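Local coordinates for SnoaL-like domain-containing protein (PDB 5EVH), which is of unknown function but belongs to the SnoaL-like group of alpha+beta barrel proteins, whose members include small enzymes and ligand-binding domains, at the interface of chains A and B. Coordinates in Å, arbitrary orientation; residue numbers count along the deposited sequence, not the author numbering. Chains: chain A/B, Uncharacterized protein.

Contacts 1 and 2 illustrate how one sheet-to-sheet interface can divide its work between regions. The centres of their C-alpha atoms lie about 13 Å apart. On chain A both draw on strands 75-84 and 92-99, with A:Met79 and A:Ala93 in contact 1 and A:Thr75, A:Leu77 and A:His95 in contact 2. Chain B answers with strands 92-99 and 102-109 in contact 1 and with strand 63-71 in contact 2. Contact 1 is aliphatic and reaches the two-fold axis, whereas contact 2 adds an aromatic ring and a water bridge. Two-fold symmetry repeats the contacts, the axial alanine pair being its own mate, which suggests a dimer.

Contact 1: the interface of chains A and B. Residues chain A 79, 91-93; chain B 93-94, 107, 109.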
# COMPACT_ATOMS: atom_id res chain seq x y z
N MSE A 79 2.99 -4.91 -4.52
CA MSE A 79 1.63 -4.93 -3.95
C MSE A 79 1.11 -6.35 -4.19
O MSE A 79 1.29 -6.92 -5.29
CB MSE A 79 0.75 -3.92 -4.62
CG MSE A 79 -0.70 -4.01 -4.02
SE MSE A 79 -1.95 -2.73 -4.85
CE MSE A 79 -1.18 -1.01 -4.11
N PRO A 91 -5.22 -6.90 1.03
CA PRO A 91 -4.04 -6.58 0.21
C PRO A 91 -3.03 -5.73 0.98
O PRO A 91 -3.39 -4.99 1.90
CB PRO A 91 -4.63 -5.82 -0.97
CG PRO A 91 -5.75 -5.04 -0.31
CD PRO A 91 -6.42 -6.15 0.60
N ALA A 92 -1.75 -5.85 0.62
CA ALA A 92 -0.70 -5.08 1.28
C ALA A 92 0.25 -4.51 0.23
O ALA A 92 0.39 -5.07 -0.86
CB ALA A 92 0.09 -5.91 2.31
N ALA A 93 0.91 -3.41 0.56
CA ALA A 93 1.98 -2.92 -0.32
C ALA A 93 3.25 -2.74 0.51
O ALA A 93 3.17 -2.37 1.70
CB ALA A 93 1.58 -1.55 -0.95
N ALA B 93 -0.67 3.41 -0.86
CA ALA B 93 -0.02 2.88 -2.06
C ALA B 93 -1.08 2.70 -3.14
O ALA B 93 -2.24 2.35 -2.82
CB ALA B 93 0.65 1.50 -1.77
N GLU B 94 -0.70 2.93 -4.42
CA GLU B 94 -1.64 2.86 -5.51
C GLU B 94 -1.05 2.05 -6.63
O GLU B 94 0.12 2.26 -7.01
CB GLU B 94 -2.04 4.27 -6.12
CG GLU B 94 -2.76 5.11 -5.10
CD GLU B 94 -3.04 6.53 -5.64
OE1 GLU B 94 -2.61 6.77 -6.77
OE2 GLU B 94 -3.68 7.37 -4.93
N ARG B 107 -6.09 0.62 -7.77
CA ARG B 107 -6.28 -0.04 -6.48
C ARG B 107 -5.48 0.76 -5.45
O ARG B 107 -4.26 0.93 -5.60
CB ARG B 107 -5.86 -1.51 -6.49
CG ARG B 107 -5.98 -2.13 -5.07
CD ARG B 107 -5.78 -3.71 -5.03
NE ARG B 107 -6.30 -4.49 -6.18
CZ ARG B 107 -7.50 -5.09 -6.20
NH1 ARG B 107 -7.86 -5.78 -7.27
NH2 ARG B 107 -8.35 -5.00 -5.16
N ILE B 109 -4.42 1.37 -1.29
CA ILE B 109 -4.36 0.73 0.04
C ILE B 109 -3.93 1.79 1.03
O ILE B 109 -2.91 2.45 0.83
CB ILE B 109 -3.35 -0.44 0.07
CG1 ILE B 109 -3.70 -1.44 -1.03
CG2 ILE B 109 -3.42 -1.07 1.47
CD1 ILE B 109 -2.67 -2.65 -1.10
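The backbone oxygen of B:Ala93 meets the terminal methyl CE of A:Met79 at 3.8 Å, and the backbone oxygen of B:Arg107 lies beside the same methyl; both are van der Waals contacts, not hydrogen bonds. This is a sheet-to-sheet interface between two SnoaL-like domains, members of the NTF2-like alpha+beta barrel family, in which subunits often pair through the sheet. The residue at A:Met79, modelled as selenomethionine, runs straight out of strand 75-84 and then bends at its last bond (chi3 -69°), which turns CE in toward chain B. Its tip meets the tip of B:Ile109, with CE 3.7 Å from the terminal methyl CD1.

That isoleucine methyl is the apolar centre of the patch. CD1 rests against A:Pro91 CB at 3.7 Å, on the flank of the proline ring, and also touches the main chain of A:Ala92, 3.7 Å from its carbonyl carbon C. The B:Ile109 branch carrying CD1 is extended (chi2 178°), and this carries the methyl into the angle between A:Met79 and the A:Pro91-A:Ala92 segment, while the other branch, CG2, faces the backbone oxygen of A:Pro91. Replacing B:Ile109 by an alanine removes both branches and is likely to leave the selenomethionine tip and the proline ring without their shared apolar partner, opening a gap between the sheets.

On an adjacent flank of the selenomethionine, roughly at right angles to the isoleucine, B:Arg107 meets the selenium with the carbon part of its chain, CD lying 4.0 Å from A:Met79 SE, and the two side chains cross obliquely. Close to the two-fold axis A:Ala93 meets its symmetry mate B:Ala93, the two CB methyls standing 3.3 Å apart, tighter than usual carbon packing. Such small residues allow the two strands 92-99 to approach closely, and the B:Ala93 methyl also packs against A:Met79 CE.

Contact 2: the interface of chains A and B. Residues chain A 71-72, 75-77, 95; chain B 68, 70.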
# COMPACT_ATOMS: atom_id res chain seq x y z
N GLY A 71 11.30 -2.78 -9.37
CA GLY A 71 12.37 -2.28 -8.53
C GLY A 71 13.57 -1.85 -9.35
O GLY A 71 13.55 -1.89 -10.58
N ASP A 72 14.58 -1.35 -8.65
CA ASP A 72 15.86 -1.03 -9.30
C ASP A 72 17.00 -1.67 -8.50
O ASP A 72 16.82 -2.72 -7.87
CB ASP A 72 16.05 0.49 -9.43
CG ASP A 72 15.93 1.25 -8.09
OD1 ASP A 72 16.15 0.69 -6.99
OD2 ASP A 72 15.64 2.48 -8.12
N THR A 75 16.09 -0.53 -4.46
CA THR A 75 14.76 -0.48 -3.83
C THR A 75 13.79 -1.25 -4.68
O THR A 75 13.99 -1.44 -5.89
CB THR A 75 14.19 0.94 -3.66
OG1 THR A 75 14.00 1.54 -4.94
CG2 THR A 75 15.10 1.83 -2.75
N ALA A 76 12.70 -1.67 -4.03
CA ALA A 76 11.67 -2.41 -4.69
C ALA A 76 10.34 -1.97 -4.11
O ALA A 76 10.24 -1.54 -2.94
CB ALA A 76 11.86 -3.96 -4.53
N LEU A 77 9.30 -2.13 -4.91
CA LEU A 77 7.96 -1.76 -4.51
C LEU A 77 7.04 -2.87 -4.99
O LEU A 77 7.05 -3.25 -6.17
CB LEU A 77 7.60 -0.38 -5.14
CG LEU A 77 6.32 0.27 -4.66
CD1 LEU A 77 6.40 0.58 -3.12
CD2 LEU A 77 6.07 1.59 -5.46
N HIS A 95 7.42 -1.29 0.48
CA HIS A 95 8.51 -0.56 -0.13
C HIS A 95 9.77 -1.06 0.57
O HIS A 95 9.88 -0.93 1.80
CB HIS A 95 8.34 0.94 0.07
CG HIS A 95 9.53 1.74 -0.41
ND1 HIS A 95 9.98 2.87 0.24
CD2 HIS A 95 10.32 1.60 -1.52
CE1 HIS A 95 11.01 3.39 -0.42
NE2 HIS A 95 11.26 2.62 -1.48
N SER B 68 8.05 6.31 -3.25
CA SER B 68 8.58 5.36 -4.23
C SER B 68 7.61 5.35 -5.40
O SER B 68 6.41 5.48 -5.17
CB SER B 68 8.68 3.95 -3.60
OG SER B 68 9.29 3.02 -4.49
N PHE B 70 7.23 3.62 -9.64
CA PHE B 70 7.80 2.85 -10.71
C PHE B 70 6.69 2.64 -11.71
O PHE B 70 5.50 2.69 -11.35
CB PHE B 70 8.25 1.45 -10.25
CG PHE B 70 9.47 1.45 -9.38
CD1 PHE B 70 10.75 1.45 -9.97
CD2 PHE B 70 9.36 1.39 -7.99
CE1 PHE B 70 11.89 1.37 -9.16
CE2 PHE B 70 10.50 1.31 -7.17
CZ PHE B 70 11.79 1.33 -7.80
O HOH W 1 11.92 3.36 -4.34
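B:Phe70 pushes its ring from strand 63-71 of one subunit onto the other, burying 69 Å² of its surface there. One face of the ring lies over the backbone of A:Gly71, where CZ of B:Phe70 comes 3.7 Å from the glycine CA and CE1 packs beside the carbonyl carbon. A:Leu77 borders the ring nearer its base, its CB 3.8 Å from B:Phe70 CD2. The ring's first torsion (chi1 -71°) sets CG anti to the carbonyl carbon and sends the aromatic group away from its own strand into chain A.

Toward its outer end the ring meets polar groups. The hydroxyl OG1 of A:Thr75 lies at the edge, in the plane of the ring, 3.6 Å from B:Phe70 CZ. A:Asp72 crosses the phenylalanine at roughly a right angle, with carboxylate and ring planes 75° apart. OD1 of A:Asp72 accepts two hydrogen bonds from A:Thr75: the backbone N meets it nearly along the C-O axis at 2.8 Å, and OG1 reaches it from above the carboxylate plane at 3.1 Å. Together these bonds are likely to keep the threonine hydroxyl at the aromatic edge.

Two residues back along the phenylalanine's strand, B:Ser68 lays its CB over the face of the A:His95 imidazole, displaced toward the CD2-NE2 rim and 3.7 Å from the ring centroid in a CH-pi contact. Its hydroxyl OG holds a water at 2.7 Å. The same water is 2.8 Å from A:Thr75 OG1 and is also bonded to A:His95 NE2, tying three side chains from two subunits together. By joining an inserted aromatic ring to a water-bridged rim, the site probably fixes the register of the two sheets and stabilises the likely dimer.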